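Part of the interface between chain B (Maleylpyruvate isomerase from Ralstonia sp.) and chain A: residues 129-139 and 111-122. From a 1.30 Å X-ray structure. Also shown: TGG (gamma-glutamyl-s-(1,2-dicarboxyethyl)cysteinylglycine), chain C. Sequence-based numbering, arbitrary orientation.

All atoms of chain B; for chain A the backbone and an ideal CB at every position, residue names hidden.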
# COMPACT_ATOMS: atom_id res chain seq x y z
N ASN B 129 16.02 -5.14 -14.47
CA ASN B 129 15.58 -3.84 -14.99
C ASN B 129 14.27 -3.95 -15.75
O ASN B 129 13.41 -3.07 -15.65
CB ASN B 129 16.67 -3.20 -15.84
CG ASN B 129 17.79 -2.60 -15.01
OD1 ASN B 129 17.81 -2.74 -13.79
ND2 ASN B 129 18.73 -1.95 -15.67
N ALA B 130 14.09 -5.04 -16.50
CA ALA B 130 12.86 -5.25 -17.26
C ALA B 130 11.66 -5.45 -16.34
O ALA B 130 10.58 -4.94 -16.61
CB ALA B 130 13.00 -6.42 -18.22
N TRP B 131 11.87 -6.19 -15.25
CA TRP B 131 10.85 -6.36 -14.20
C TRP B 131 10.46 -5.00 -13.62
O TRP B 131 9.29 -4.62 -13.63
CB TRP B 131 11.42 -7.26 -13.11
CG TRP B 131 10.67 -7.34 -11.80
CD1 TRP B 131 10.79 -6.50 -10.73
CD2 TRP B 131 9.75 -8.37 -11.41
NE1 TRP B 131 9.98 -6.93 -9.70
CE2 TRP B 131 9.35 -8.08 -10.08
CE3 TRP B 131 9.24 -9.51 -12.04
CZ2 TRP B 131 8.45 -8.89 -9.39
CZ3 TRP B 131 8.35 -10.31 -11.35
CH2 TRP B 131 7.96 -9.99 -10.04
N CYS B 132 11.46 -4.26 -13.16
CA CYS B 132 11.17 -2.98 -12.50
C CYS B 132 10.43 -2.02 -13.42
O CYS B 132 9.48 -1.36 -12.99
CB CYS B 132 12.45 -2.34 -11.97
SG CYS B 132 13.18 -3.27 -10.60
N GLY B 133 10.87 -1.96 -14.68
CA GLY B 133 10.23 -1.10 -15.66
C GLY B 133 8.80 -1.48 -15.97
O GLY B 133 7.97 -0.62 -16.24
N THR B 134 8.50 -2.78 -15.93
CA THR B 134 7.14 -3.24 -16.16
C THR B 134 6.18 -2.61 -15.15
O THR B 134 5.15 -2.04 -15.52
CB THR B 134 7.05 -4.79 -16.11
OG1 THR B 134 7.88 -5.34 -17.15
CG2 THR B 134 5.62 -5.26 -16.32
N TRP B 135 6.52 -2.71 -13.87
CA TRP B 135 5.59 -2.23 -12.85
C TRP B 135 5.58 -0.71 -12.74
O TRP B 135 4.53 -0.12 -12.50
CB TRP B 135 5.85 -2.93 -11.50
CG TRP B 135 6.08 -4.39 -11.73
CD1 TRP B 135 7.23 -5.08 -11.47
CD2 TRP B 135 5.19 -5.32 -12.37
NE1 TRP B 135 7.09 -6.39 -11.87
CE2 TRP B 135 5.85 -6.56 -12.43
CE3 TRP B 135 3.88 -5.23 -12.88
CZ2 TRP B 135 5.27 -7.70 -12.99
CZ3 TRP B 135 3.30 -6.36 -13.44
CH2 TRP B 135 3.99 -7.59 -13.48
N ILE B 136 6.73 -0.09 -12.92
CA ILE B 136 6.79 1.37 -12.92
C ILE B 136 6.00 1.94 -14.10
O ILE B 136 5.22 2.87 -13.92
CB ILE B 136 8.24 1.88 -12.94
CG1 ILE B 136 8.89 1.59 -11.58
CG2 ILE B 136 8.30 3.37 -13.26
CD1 ILE B 136 10.40 1.69 -11.59
N SER B 137 6.18 1.38 -15.29
CA SER B 137 5.46 1.90 -16.45
C SER B 137 3.96 1.70 -16.33
O SER B 137 3.20 2.60 -16.68
CB SER B 137 5.98 1.28 -17.74
OG SER B 137 7.35 1.61 -17.93
N ALA B 138 3.52 0.55 -15.81
CA ALA B 138 2.09 0.33 -15.63
C ALA B 138 1.51 1.35 -14.65
O ALA B 138 0.46 1.95 -14.91
CB ALA B 138 1.82 -1.10 -15.14
N GLY B 139 2.20 1.57 -13.54
CA GLY B 139 1.72 2.50 -12.52
C GLY B 139 1.75 3.93 -12.99
O GLY B 139 0.81 4.69 -12.73
N UNK A 111 -2.24 -11.41 -9.38
CA UNK A 111 -2.28 -12.18 -10.63
C UNK A 111 -1.21 -11.76 -11.64
O UNK A 111 -0.48 -12.61 -12.16
CB UNK A 111 -3.66 -12.04 -11.27
N UNK A 112 -1.12 -10.46 -11.92
CA UNK A 112 -0.19 -9.98 -12.96
C UNK A 112 1.26 -10.33 -12.62
O UNK A 112 2.07 -10.56 -13.52
CB UNK A 112 -0.33 -8.47 -13.14
N UNK A 113 1.58 -10.35 -11.34
CA UNK A 113 2.94 -10.66 -10.91
C UNK A 113 3.21 -12.14 -11.14
O UNK A 113 4.24 -12.51 -11.70
CB UNK A 113 3.15 -10.29 -9.44
N UNK A 114 2.27 -12.98 -10.73
CA UNK A 114 2.43 -14.42 -10.92
C UNK A 114 2.50 -14.78 -12.40
O UNK A 114 3.28 -15.65 -12.79
CB UNK A 114 1.28 -15.17 -10.25
N UNK A 115 1.72 -14.09 -13.22
CA UNK A 115 1.79 -14.27 -14.67
C UNK A 115 3.17 -13.95 -15.23
O UNK A 115 3.69 -14.67 -16.09
CB UNK A 115 0.74 -13.39 -15.36
N UNK A 116 3.78 -12.88 -14.73
CA UNK A 116 5.12 -12.50 -15.14
C UNK A 116 6.14 -13.57 -14.71
O UNK A 116 7.00 -13.97 -15.50
CB UNK A 116 5.49 -11.14 -14.55
N UNK A 117 6.01 -14.07 -13.49
CA UNK A 117 6.88 -15.17 -13.04
C UNK A 117 6.76 -16.38 -13.95
O UNK A 117 7.77 -17.00 -14.30
CB UNK A 117 6.54 -15.57 -11.60
N UNK A 118 5.54 -16.74 -14.33
CA UNK A 118 5.31 -17.88 -15.21
C UNK A 118 5.90 -17.66 -16.60
O UNK A 118 6.62 -18.51 -17.12
CB UNK A 118 3.81 -18.16 -15.32
N UNK A 119 5.59 -16.52 -17.20
CA UNK A 119 5.87 -16.30 -18.61
C UNK A 119 7.27 -15.79 -18.89
O UNK A 119 7.81 -16.04 -19.96
CB UNK A 119 4.85 -15.31 -19.18
N UNK A 120 7.86 -15.09 -17.92
CA UNK A 120 9.21 -14.55 -18.07
C UNK A 120 10.25 -15.41 -17.37
O UNK A 120 11.33 -15.65 -17.93
CB UNK A 120 9.27 -13.12 -17.52
N UNK A 121 9.93 -15.89 -16.17
CA UNK A 121 10.89 -16.69 -15.40
C UNK A 121 10.60 -18.19 -15.41
O UNK A 121 11.34 -18.97 -14.80
CB UNK A 121 10.91 -16.20 -13.95
N UNK A 122 9.54 -18.59 -16.11
CA UNK A 122 9.23 -20.01 -16.29
C UNK A 122 8.80 -20.72 -15.03
O UNK A 122 8.93 -21.95 -14.93
CB UNK A 122 10.45 -20.73 -16.87
OC1 TGG C . -6.02 -2.03 -3.40
CO1 TGG C . -6.14 -1.68 -4.59
OT1 TGG C . -7.23 -1.35 -5.11
CA1 TGG C . -4.89 -1.61 -5.42
NN1 TGG C . -3.77 -1.16 -4.61
CB1 TGG C . -4.55 -2.99 -5.98
CG1 TGG C . -5.62 -3.49 -6.94
CD1 TGG C . -5.22 -4.70 -7.76
OE1 TGG C . -4.05 -5.36 -7.34
NN2 TGG C . -6.32 -5.61 -7.86
CA2 TGG C . -6.17 -6.99 -8.25
CO2 TGG C . -6.14 -6.92 -9.77
OC2 TGG C . -7.36 -6.52 -10.36
NN3 TGG C . -5.51 -8.03 -10.42
CA3 TGG C . -5.62 -8.18 -11.86
CO3 TGG C . -4.27 -8.50 -12.44
OC3 TGG C . -3.29 -8.59 -11.68
OT3 TGG C . -4.22 -8.67 -13.68
CB2 TGG C . -7.35 -7.66 -7.59
SG2 TGG C . -7.68 -9.31 -8.08
CD2 TGG C . -6.41 -10.39 -7.52
CE2 TGG C . -6.52 -10.57 -6.02
OE2 TGG C . -6.93 -11.66 -5.55
OF2 TGG C . -6.21 -9.62 -5.27
CF2 TGG C . -6.63 -11.68 -8.30
CH2 TGG C . -5.54 -12.70 -8.13
OI2 TGG C . -4.45 -12.36 -7.64
OJ2 TGG C . -5.78 -13.88 -8.48

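The two helices run nearly antiparallel (151° between N-to-C directions), with axes 12.3 Å apart at closest approach, a spacing that leaves room for large side chains.

Position 111 has nothing of chain B within 5.5 Å of its ideal CB, so chain B sets no preference. The visible ligand carries carboxylates nearby, which would suit a basic residue. It is R111(A), its guanidinium oblique to TGG OT3 and hydrogen-bonded elsewhere in the structure; separately, the backbone N of R111(A) donates a weak hydrogen bond to TGG OI2 (3.0 Å).

At 112 CA-to-CB points toward chain B, and the ideal CB lies 4.2 Å from W135(B) CZ3. The indole and carbonyl of W135(B) favour a long side chain, apolar or ending in a donor; lysine, arginine, glutamine or methionine would suit. R112(A) has chi1 at 63° (p) and then runs extended, laying one guanidinium face over W135(B) CE3, 3.8 Å from R112(A) NH1. R112(A) NH1 also donates to water 1 (2.9 Å to its O), which donates in turn to W135(B) O (2.8 Å).

At 113 the bond points sideways, with the ideal CB 4.9 Å from both W131(B) CH2 and W135(B) CZ2. Beside two indoles, leucine, isoleucine or methionine fits. I113(A) places CD1 3.5 Å from the centroid of the W135(B) six-membered ring, 8° off the normal, a CH-pi contact; I113(A) CG2 meets W131(B) CH2 at 3.6 Å.

Position 114 points away and 115 sideways, without chain B near either CB, so many residues would do. L114(A) makes no contact with chain B here; E115(A) forms salt bridges with residues 118 and 119.

At 116 CA-to-CB points toward chain B, and the ideal CB lies 3.8 Å from W135(B) CZ2 and 4.4 Å from W131(B) CZ3. The hollow lined by A130(B), W131(B), T134(B) and W135(B) would suit phenylalanine, tyrosine, perhaps methionine or leucine. Y116(A) is the knob. The edge of W131(B) meets its face (planes at 88°, centroids 5.2 Å apart).

Position 117 points sideways; a leucine or methionine could reach W131(B). L117(A) does, with CD2 3.8 Å from W131(B) CZ3.

Positions 118, 119 and 120 are out of reach, leaving wide choice. R118(A) NH1 (2.8 Å to E115(A) OE2) and K119(A) NZ (2.9 Å to E115(A) OE1) form the salt bridges; T120(A) makes no contact with chain B here.

Position 121 points toward chain B across a gap, favouring a large apolar group. F121(A) brings CE2 to 3.9 Å from W131(B) CE3.

At 122 phi is 68°, which favours glycine, though asparagine is possible; it is G122(A).

Chain A 111-122: RRILEYLRKTFG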
# COMPACT_ATOMS: atom_id res chain seq x y z
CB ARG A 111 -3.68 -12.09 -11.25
CG ARG A 111 -3.87 -12.85 -12.56
CD ARG A 111 -5.22 -12.54 -13.19
NE ARG A 111 -5.63 -13.50 -14.23
CZ ARG A 111 -5.26 -13.46 -15.51
NH1 ARG A 111 -4.43 -12.53 -15.95
NH2 ARG A 111 -5.72 -14.38 -16.35
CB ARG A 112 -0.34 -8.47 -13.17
CG ARG A 112 0.02 -7.66 -11.93
CD ARG A 112 -0.31 -6.18 -12.02
NE ARG A 112 0.29 -5.53 -10.86
CZ ARG A 112 0.79 -4.30 -10.83
NH1 ARG A 112 0.71 -3.49 -11.88
NH2 ARG A 112 1.37 -3.89 -9.70
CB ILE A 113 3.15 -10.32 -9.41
CG1 ILE A 113 2.70 -8.88 -9.09
CG2 ILE A 113 4.60 -10.57 -9.00
CD1 ILE A 113 3.41 -7.77 -9.86
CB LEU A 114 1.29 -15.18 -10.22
CG LEU A 114 1.09 -14.82 -8.74
CD1 LEU A 114 0.06 -15.76 -8.12
CD2 LEU A 114 2.39 -14.88 -7.94
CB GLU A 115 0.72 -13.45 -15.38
CG GLU A 115 -0.64 -14.10 -15.29
CD GLU A 115 -0.67 -15.43 -16.03
OE1 GLU A 115 -0.65 -15.40 -17.27
OE2 GLU A 115 -0.67 -16.49 -15.37
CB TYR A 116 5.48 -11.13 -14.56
CG TYR A 116 6.68 -10.46 -15.20
CD1 TYR A 116 6.51 -9.38 -16.06
CD2 TYR A 116 7.98 -10.90 -14.93
CE1 TYR A 116 7.60 -8.75 -16.64
CE2 TYR A 116 9.08 -10.26 -15.50
CZ TYR A 116 8.88 -9.19 -16.35
OH TYR A 116 9.96 -8.56 -16.91
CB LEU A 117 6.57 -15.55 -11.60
CG LEU A 117 6.80 -14.47 -10.53
CD1 LEU A 117 6.37 -15.00 -9.19
CD2 LEU A 117 8.26 -14.04 -10.49
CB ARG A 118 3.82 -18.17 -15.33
CG ARG A 118 3.16 -18.66 -14.06
CD ARG A 118 1.67 -18.92 -14.25
NE ARG A 118 1.06 -19.31 -12.98
CZ ARG A 118 0.20 -18.56 -12.28
NH1 ARG A 118 -0.19 -17.38 -12.73
NH2 ARG A 118 -0.27 -19.02 -11.13
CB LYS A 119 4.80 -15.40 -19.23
CG LYS A 119 3.44 -16.10 -19.23
CD LYS A 119 2.32 -15.28 -19.83
CE LYS A 119 1.16 -16.19 -20.21
NZ LYS A 119 0.76 -17.12 -19.09
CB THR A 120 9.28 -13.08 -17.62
OG1 THR A 120 8.40 -12.30 -18.45
CG2 THR A 120 10.70 -12.52 -17.76
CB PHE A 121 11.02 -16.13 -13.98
CG PHE A 121 11.63 -14.77 -13.94
CD1 PHE A 121 12.93 -14.56 -14.39
CD2 PHE A 121 10.90 -13.68 -13.48
CE1 PHE A 121 13.50 -13.30 -14.36
CE2 PHE A 121 11.46 -12.41 -13.45
CZ PHE A 121 12.76 -12.22 -13.89
O HOH W 1 2.17 -0.99 -11.36
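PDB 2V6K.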